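Local coordinates for putative uncharacterized protein (Helicobacter pylori, PDB 3TDG), which probably acts as a periplasmic thiol-disulfide oxidoreductase of the DsbG type, with a thioredoxin-fold domain that carries a CxxC motif, at residues A[126-131]-A[179-184]; A[137-142]-A[209-214]. All blocks are in the same frame, centred on the assembly; numbering follows the deposited sequence.

Followed from the N terminus, the chain leaves its antiparallel N-terminal sheet along helix 98-129, whose last turn opens contact 1. A short connection then leads into strand 137-139, the first half of contact 2. Contact 1 closes at strand 177-182, and contact 2 closes later, at the start of helix 211-222, so the two loops cross. Their centres lie about 17 Å apart, yet they share one mixed sheet in which strands 137-139 and 177-182 are antiparallel neighbours; Arg179 NE and Glu138 OE1 join them by a salt bridge of 2.7 Å. Together they tie the linker helix, the sheet and helix 211-222 of the thioredoxin-fold domain.

Contact 1: residues A[126-131]-A[179-184]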
ATOM      1  N   ALA A 126      14.404  15.084  -0.353  1.00 46.50           N
ATOM      2  CA  ALA A 126      14.099  14.806  -1.755  1.00 46.23           C
ATOM      3  C   ALA A 126      13.218  15.891  -2.395  1.00 46.30           C
ATOM      4  O   ALA A 126      13.426  16.263  -3.558  1.00 45.53           O
ATOM      5  CB  ALA A 126      13.459  13.460  -1.911  1.00 46.47           C
ATOM      6  N   ILE A 127      12.228  16.386  -1.645  1.00 45.83           N
ATOM      7  CA  ILE A 127      11.424  17.513  -2.124  1.00 45.23           C
ATOM      8  C   ILE A 127      12.312  18.708  -2.469  1.00 44.94           C
ATOM      9  O   ILE A 127      12.231  19.226  -3.575  1.00 45.12           O
ATOM     10  CB  ILE A 127      10.293  17.911  -1.144  1.00 45.62           C
ATOM     11  CG1 ILE A 127       9.191  16.847  -1.192  1.00 44.38           C
ATOM     12  CG2 ILE A 127       9.729  19.316  -1.503  1.00 44.72           C
ATOM     13  CD1 ILE A 127       8.240  16.903  -0.009  1.00 47.96           C
ATOM     14  N   PHE A 128      13.173  19.109  -1.544  1.00 44.79           N
ATOM     15  CA  PHE A 128      14.034  20.256  -1.763  1.00 46.30           C
ATOM     16  C   PHE A 128      15.131  20.077  -2.819  1.00 47.34           C
ATOM     17  O   PHE A 128      15.553  21.061  -3.437  1.00 47.29           O
ATOM     18  CB  PHE A 128      14.594  20.765  -0.442  1.00 45.89           C
ATOM     19  CG  PHE A 128      13.538  21.334   0.442  1.00 45.40           C
ATOM     20  CD1 PHE A 128      12.897  22.520   0.091  1.00 44.59           C
ATOM     21  CD2 PHE A 128      13.132  20.661   1.593  1.00 44.92           C
ATOM     22  CE1 PHE A 128      11.884  23.047   0.877  1.00 43.62           C
ATOM     23  CE2 PHE A 128      12.114  21.176   2.390  1.00 44.78           C
ATOM     24  CZ  PHE A 128      11.489  22.373   2.031  1.00 43.93           C
ATOM     25  N   ASN A 129      15.576  18.833  -3.016  1.00 47.75           N
ATOM     26  CA  ASN A 129      16.564  18.503  -4.046  1.00 48.47           C
ATOM     27  C   ASN A 129      15.960  18.465  -5.432  1.00 47.77           C
ATOM     28  O   ASN A 129      16.666  18.585  -6.415  1.00 47.71           O
ATOM     29  CB  ASN A 129      17.239  17.153  -3.750  1.00 49.15           C
ATOM     30  CG  ASN A 129      18.124  17.205  -2.526  1.00 51.94           C
ATOM     31  OD1 ASN A 129      18.726  18.242  -2.214  1.00 56.79           O
ATOM     32  ND2 ASN A 129      18.203  16.088  -1.810  1.00 55.12           N
ATOM     33  N   GLU A 130      14.648  18.283  -5.502  1.00 47.51           N
ATOM     34  CA  GLU A 130      13.937  18.208  -6.771  1.00 47.36           C
ATOM     35  C   GLU A 130      13.495  19.586  -7.323  1.00 46.71           C
ATOM     36  O   GLU A 130      13.060  19.683  -8.479  1.00 46.93           O
ATOM     37  CB  GLU A 130      12.756  17.256  -6.595  1.00 47.92           C
ATOM     38  CG  GLU A 130      11.623  17.305  -7.619  1.00 51.88           C
ATOM     39  CD  GLU A 130      10.436  16.428  -7.188  1.00 58.56           C
ATOM     40  OE1 GLU A 130       9.727  16.780  -6.204  1.00 62.24           O
ATOM     41  OE2 GLU A 130      10.216  15.373  -7.823  1.00 61.40           O
ATOM     42  N   ILE A 131      13.602  20.639  -6.511  1.00 45.45           N
ATOM     43  CA  ILE A 131      13.244  22.016  -6.945  1.00 44.75           C
ATOM     44  C   ILE A 131      14.298  22.534  -7.952  1.00 43.87           C
ATOM     45  O   ILE A 131      15.492  22.410  -7.683  1.00 43.65           O
ATOM     46  CB  ILE A 131      13.155  22.964  -5.715  1.00 44.80           C
ATOM     47  CG1 ILE A 131      11.976  22.572  -4.807  1.00 44.76           C
ATOM     48  CG2 ILE A 131      13.029  24.431  -6.116  1.00 44.77           C
ATOM     49  CD1 ILE A 131      12.028  23.254  -3.433  1.00 44.82           C
ATOM     50  N   ARG A 179      17.344  29.585   2.223  1.00 42.01           N
ATOM     51  CA  ARG A 179      16.835  29.316   0.887  1.00 40.95           C
ATOM     52  C   ARG A 179      15.317  29.478   0.872  1.00 40.38           C
ATOM     53  O   ARG A 179      14.566  28.560   1.238  1.00 39.85           O
ATOM     54  CB  ARG A 179      17.231  27.924   0.402  1.00 40.58           C
ATOM     55  CG  ARG A 179      18.747  27.750   0.280  1.00 42.19           C
ATOM     56  CD  ARG A 179      19.122  26.396  -0.244  1.00 43.19           C
ATOM     57  NE  ARG A 179      20.579  26.292  -0.324  1.00 46.25           N
ATOM     58  CZ  ARG A 179      21.256  25.153  -0.383  1.00 44.96           C
ATOM     59  NH1 ARG A 179      20.618  23.990  -0.381  1.00 44.19           N
ATOM     60  NH2 ARG A 179      22.579  25.187  -0.459  1.00 45.86           N
ATOM     61  N   MET A 180      14.876  30.651   0.443  1.00 39.04           N
ATOM     62  CA  MET A 180      13.460  30.935   0.382  1.00 38.67           C
ATOM     63  C   MET A 180      12.839  30.390  -0.923  1.00 37.57           C
ATOM     64  O   MET A 180      13.271  30.739  -2.023  1.00 36.84           O
ATOM     65  CB  MET A 180      13.244  32.439   0.513  1.00 39.39           C
ATOM     66  CG  MET A 180      11.809  32.807   0.817  1.00 42.15           C
ATOM     67  SD  MET A 180      11.744  34.426   1.573  1.00 47.72           S
ATOM     68  CE  MET A 180      10.022  34.831   1.284  1.00 45.12           C
ATOM     69  N   VAL A 181      11.834  29.533  -0.781  1.00 35.81           N
ATOM     70  CA  VAL A 181      11.152  28.918  -1.906  1.00 35.42           C
ATOM     71  C   VAL A 181       9.758  29.547  -2.001  1.00 35.33           C
ATOM     72  O   VAL A 181       8.880  29.243  -1.179  1.00 34.99           O
ATOM     73  CB  VAL A 181      11.049  27.388  -1.714  1.00 35.51           C
ATOM     74  CG1 VAL A 181      10.292  26.722  -2.867  1.00 34.63           C
ATOM     75  CG2 VAL A 181      12.458  26.771  -1.560  1.00 36.16           C
ATOM     76  N   VAL A 182       9.579  30.446  -2.973  1.00 34.60           N
ATOM     77  CA  VAL A 182       8.348  31.238  -3.087  1.00 34.59           C
ATOM     78  C   VAL A 182       7.370  30.526  -4.021  1.00 34.66           C
ATOM     79  O   VAL A 182       7.614  30.413  -5.227  1.00 34.78           O
ATOM     80  CB  VAL A 182       8.624  32.709  -3.530  1.00 34.36           C
ATOM     81  CG1 VAL A 182       7.325  33.550  -3.539  1.00 33.81           C
ATOM     82  CG2 VAL A 182       9.622  33.345  -2.613  1.00 33.38           C
ATOM     83  N   VAL A 183       6.291  30.013  -3.445  1.00 34.22           N
ATOM     84  CA  VAL A 183       5.370  29.154  -4.175  1.00 34.77           C
ATOM     85  C   VAL A 183       4.091  29.893  -4.585  1.00 35.65           C
ATOM     86  O   VAL A 183       3.749  30.935  -4.004  1.00 35.17           O
ATOM     87  CB  VAL A 183       4.992  27.908  -3.356  1.00 34.43           C
ATOM     88  CG1 VAL A 183       6.235  27.018  -3.129  1.00 34.10           C
ATOM     89  CG2 VAL A 183       4.346  28.320  -1.999  1.00 33.70           C
ATOM     90  N   GLY A 184       3.396  29.335  -5.569  1.00 36.54           N
ATOM     91  CA  GLY A 184       2.094  29.836  -6.001  1.00 38.63           C
ATOM     92  C   GLY A 184       1.001  28.922  -5.482  1.00 40.29           C
ATOM     93  O   GLY A 184       0.273  28.343  -6.267  1.00 40.64           O
TER
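Ile131 overlaps Val181 methyl to methyl, where the long linker helix of this DsbG-type protein runs into the central sheet of its thioredoxin fold. The two side chains reach toward each other tip to tip. Ile131 CD1 lies 3.9 Å from Val181 CG1 and 4.0 Å from Val181 CG2, so a single methyl meets both branches of the valine. The Ile131 chain reaches this position with CG1 beside its backbone N (chi1 -67°) and the terminal methyl extended beyond it (chi2 167°).

Phe128 also reaches Val181, so the valine is met by Phe128 of helix 98-129 and by Ile131 from the loop that follows. No hydrogen bond crosses between the two segments, and the join is apolar. The backbone of Val181 is occupied by Ile153 and Ser155 of the adjacent strand, while its side chain also touches Ile248 of helix 235-249. Phe128 in turn stacks on Tyr152 and packs against Val154, which sets the end of the linker helix against strand 150-155 as well. At the ring's rim, Phe128 CE1 is 4.5 Å from Val181 CG2, near the plane of the ring.

Contact 2: residues A[137-142]-A[209-214]; sequences IELPST and ASVEDK. With FMT (formic acid), chain C.
Leu139 and Lys214 pass each other in opposite directions, and the leucine methyl lies along the aliphatic part of the lysine: Leu139 CD2 is 3.9 Å from Lys214 CB and 4.0 Å from Lys214 CD. Beside them, Pro140 and Val211 make a second apolar pair, with Pro140 CD 3.8 Å from Val211 CG2. With CG1 anti to the backbone N (chi1 166°), Val211 has CG2 beside that N, and this is the branch that meets the proline ring.

No direct hydrogen bond joins the two segments; their polar groups are bridged instead. Lys214, extended beyond CG, carries its ammonium past Leu139 to a formic acid molecule, probably from the crystallisation liquor. Lys214 NZ lies 2.6 Å from O1 of this molecule, and Glu138 N donates to its O2 over 2.8 Å, so the small acid spans the gap between strand edge and helix. Arg205 also bonds to it, and the two basic side chains would be expected to stabilise a formate anion. A water gives a second bridge, donating to Glu138 O and accepting from Lys214 NZ at 3.0 Å.

Farther out, Leu173 of helix 169-175 touches both Leu139 and Val211, and Met201 of helix 188-206 touches Lys214. The strand is held in the sheet by backbone bonds between Ile137 and Met180 and between Leu139 and Val178. The first turn of the helix is set by Ser210 and Asp213: Ser210 N gives a bond of 3.1 Å to Asp213 OD1, approaching from above the carboxylate plane, and Asp213 N returns a weak one to Ser210 OG. This reciprocal pair is a capping box at the N terminus of helix 211-222, here placed beside an outermost strand of the thioredoxin-fold sheet.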
ATOM      1  N   ILE A 137      15.642  31.214  -3.627  1.00 38.96           N
ATOM      2  CA  ILE A 137      16.392  32.438  -3.456  1.00 41.03           C
ATOM      3  C   ILE A 137      17.292  32.236  -2.267  1.00 42.70           C
ATOM      4  O   ILE A 137      16.826  32.241  -1.117  1.00 43.12           O
ATOM      5  CB  ILE A 137      15.487  33.649  -3.175  1.00 41.01           C
ATOM      6  CG1 ILE A 137      14.499  33.848  -4.318  1.00 41.52           C
ATOM      7  CG2 ILE A 137      16.332  34.912  -2.916  1.00 41.24           C
ATOM      8  CD1 ILE A 137      13.224  34.504  -3.892  1.00 41.75           C
ATOM      9  N   GLU A 138      18.579  32.056  -2.537  1.00 44.05           N
ATOM     10  CA  GLU A 138      19.540  31.794  -1.479  1.00 45.86           C
ATOM     11  C   GLU A 138      20.180  33.089  -0.976  1.00 46.95           C
ATOM     12  O   GLU A 138      20.816  33.820  -1.734  1.00 46.98           O
ATOM     13  CB  GLU A 138      20.599  30.784  -1.947  1.00 46.06           C
ATOM     14  CG  GLU A 138      21.551  30.371  -0.829  1.00 47.93           C
ATOM     15  CD  GLU A 138      22.487  29.235  -1.205  1.00 50.00           C
ATOM     16  OE1 GLU A 138      22.024  28.133  -1.582  1.00 52.49           O
ATOM     17  OE2 GLU A 138      23.704  29.437  -1.083  1.00 53.41           O
ATOM     18  N   LEU A 139      19.991  33.372   0.311  1.00 48.29           N
ATOM     19  CA  LEU A 139      20.575  34.545   0.947  1.00 49.81           C
ATOM     20  C   LEU A 139      21.591  34.118   2.012  1.00 51.57           C
ATOM     21  O   LEU A 139      21.203  33.568   3.039  1.00 51.49           O
ATOM     22  CB  LEU A 139      19.476  35.425   1.548  1.00 49.59           C
ATOM     23  CG  LEU A 139      18.309  35.734   0.605  1.00 49.81           C
ATOM     24  CD1 LEU A 139      17.052  36.108   1.386  1.00 49.43           C
ATOM     25  CD2 LEU A 139      18.684  36.803  -0.426  1.00 48.57           C
ATOM     26  N   PRO A 140      22.900  34.349   1.754  1.00 53.25           N
ATOM     27  CA  PRO A 140      23.940  33.937   2.706  1.00 54.53           C
ATOM     28  C   PRO A 140      23.829  34.688   4.033  1.00 55.71           C
ATOM     29  O   PRO A 140      23.490  35.875   4.040  1.00 55.84           O
ATOM     30  CB  PRO A 140      25.252  34.295   1.982  1.00 54.38           C
ATOM     31  CG  PRO A 140      24.869  35.319   0.955  1.00 54.59           C
ATOM     32  CD  PRO A 140      23.474  34.952   0.533  1.00 53.36           C
ATOM     33  N   SER A 141      24.101  34.007   5.146  1.00 57.81           N
ATOM     34  CA  SER A 141      24.034  34.657   6.470  1.00 60.00           C
ATOM     35  C   SER A 141      24.867  35.920   6.530  1.00 61.04           C
ATOM     36  O   SER A 141      25.906  36.010   5.881  1.00 61.41           O
ATOM     37  CB  SER A 141      24.465  33.722   7.600  1.00 59.91           C
ATOM     38  OG  SER A 141      25.547  32.919   7.202  1.00 61.59           O
ATOM     39  N   THR A 142      24.389  36.897   7.294  1.00 62.66           N
ATOM     40  CA  THR A 142      25.138  38.129   7.541  1.00 64.33           C
ATOM     41  C   THR A 142      26.428  37.824   8.310  1.00 65.10           C
ATOM     42  O   THR A 142      27.391  38.604   8.265  1.00 65.46           O
ATOM     43  CB  THR A 142      24.292  39.182   8.298  1.00 64.38           C
ATOM     44  OG1 THR A 142      23.707  38.588   9.466  1.00 65.65           O
ATOM     45  CG2 THR A 142      23.184  39.723   7.402  1.00 64.73           C
ATOM     46  N   ALA A 209      23.091  41.853  -7.962  1.00 51.44           N
ATOM     47  CA  ALA A 209      22.407  42.504  -6.824  1.00 51.32           C
ATOM     48  C   ALA A 209      22.861  41.982  -5.440  1.00 51.00           C
ATOM     49  O   ALA A 209      23.257  40.828  -5.301  1.00 50.60           O
ATOM     50  CB  ALA A 209      20.896  42.369  -6.968  1.00 50.73           C
ATOM     51  N   SER A 210      22.789  42.840  -4.426  1.00 51.19           N
ATOM     52  CA  SER A 210      23.157  42.454  -3.058  1.00 51.68           C
ATOM     53  C   SER A 210      22.028  41.674  -2.355  1.00 51.81           C
ATOM     54  O   SER A 210      20.910  41.578  -2.871  1.00 52.00           O
ATOM     55  CB  SER A 210      23.540  43.692  -2.242  1.00 51.17           C
ATOM     56  OG  SER A 210      22.421  44.543  -2.053  1.00 51.17           O
ATOM     57  N   VAL A 211      22.333  41.115  -1.189  1.00 52.42           N
ATOM     58  CA  VAL A 211      21.330  40.480  -0.334  1.00 52.93           C
ATOM     59  C   VAL A 211      20.164  41.435  -0.035  1.00 53.10           C
ATOM     60  O   VAL A 211      18.993  41.082  -0.234  1.00 53.05           O
ATOM     61  CB  VAL A 211      21.971  39.933   0.967  1.00 53.25           C
ATOM     62  CG1 VAL A 211      20.899  39.592   2.018  1.00 53.74           C
ATOM     63  CG2 VAL A 211      22.828  38.706   0.659  1.00 52.17           C
ATOM     64  N   GLU A 212      20.502  42.650   0.401  1.00 53.21           N
ATOM     65  CA  GLU A 212      19.534  43.711   0.700  1.00 53.07           C
ATOM     66  C   GLU A 212      18.600  44.025  -0.465  1.00 52.23           C
ATOM     67  O   GLU A 212      17.401  44.215  -0.259  1.00 51.88           O
ATOM     68  CB  GLU A 212      20.248  45.005   1.157  1.00 53.71           C
ATOM     69  CG  GLU A 212      20.575  45.078   2.662  1.00 55.74           C
ATOM     70  CD  GLU A 212      19.337  44.945   3.563  1.00 57.51           C
ATOM     71  OE1 GLU A 212      19.407  44.199   4.568  1.00 58.48           O
ATOM     72  OE2 GLU A 212      18.295  45.569   3.257  1.00 58.23           O
ATOM     73  N   ASP A 213      19.159  44.087  -1.677  1.00 51.10           N
ATOM     74  CA  ASP A 213      18.384  44.315  -2.891  1.00 50.25           C
ATOM     75  C   ASP A 213      17.359  43.207  -3.092  1.00 49.13           C
ATOM     76  O   ASP A 213      16.230  43.469  -3.499  1.00 49.11           O
ATOM     77  CB  ASP A 213      19.296  44.352  -4.124  1.00 51.04           C
ATOM     78  CG  ASP A 213      20.223  45.563  -4.158  1.00 52.70           C
ATOM     79  OD1 ASP A 213      21.266  45.458  -4.833  1.00 55.95           O
ATOM     80  OD2 ASP A 213      19.918  46.615  -3.549  1.00 54.55           O
ATOM     81  N   LYS A 214      17.768  41.968  -2.832  1.00 47.62           N
ATOM     82  CA  LYS A 214      16.882  40.822  -3.030  1.00 46.66           C
ATOM     83  C   LYS A 214      15.756  40.838  -2.011  1.00 46.07           C
ATOM     84  O   LYS A 214      14.604  40.641  -2.376  1.00 46.02           O
ATOM     85  CB  LYS A 214      17.652  39.503  -3.012  1.00 45.47           C
ATOM     86  CG  LYS A 214      18.548  39.355  -4.225  1.00 45.30           C
ATOM     87  CD  LYS A 214      19.526  38.205  -4.096  1.00 45.06           C
ATOM     88  CE  LYS A 214      20.409  38.155  -5.342  1.00 44.68           C
ATOM     89  NZ  LYS A 214      21.422  37.097  -5.210  1.00 44.89           N
TER
HETATM   90  C   FMT C 360      19.955  34.057  -4.932  1.00 46.06           C
HETATM   91  O1  FMT C 360      20.170  34.872  -5.845  1.00 46.54           O
HETATM   92  O2  FMT C 360      19.293  33.020  -5.055  1.00 45.12           O
HETATM   93  O   HOH W   1      22.021  36.787  -2.325  1.00 57.59           O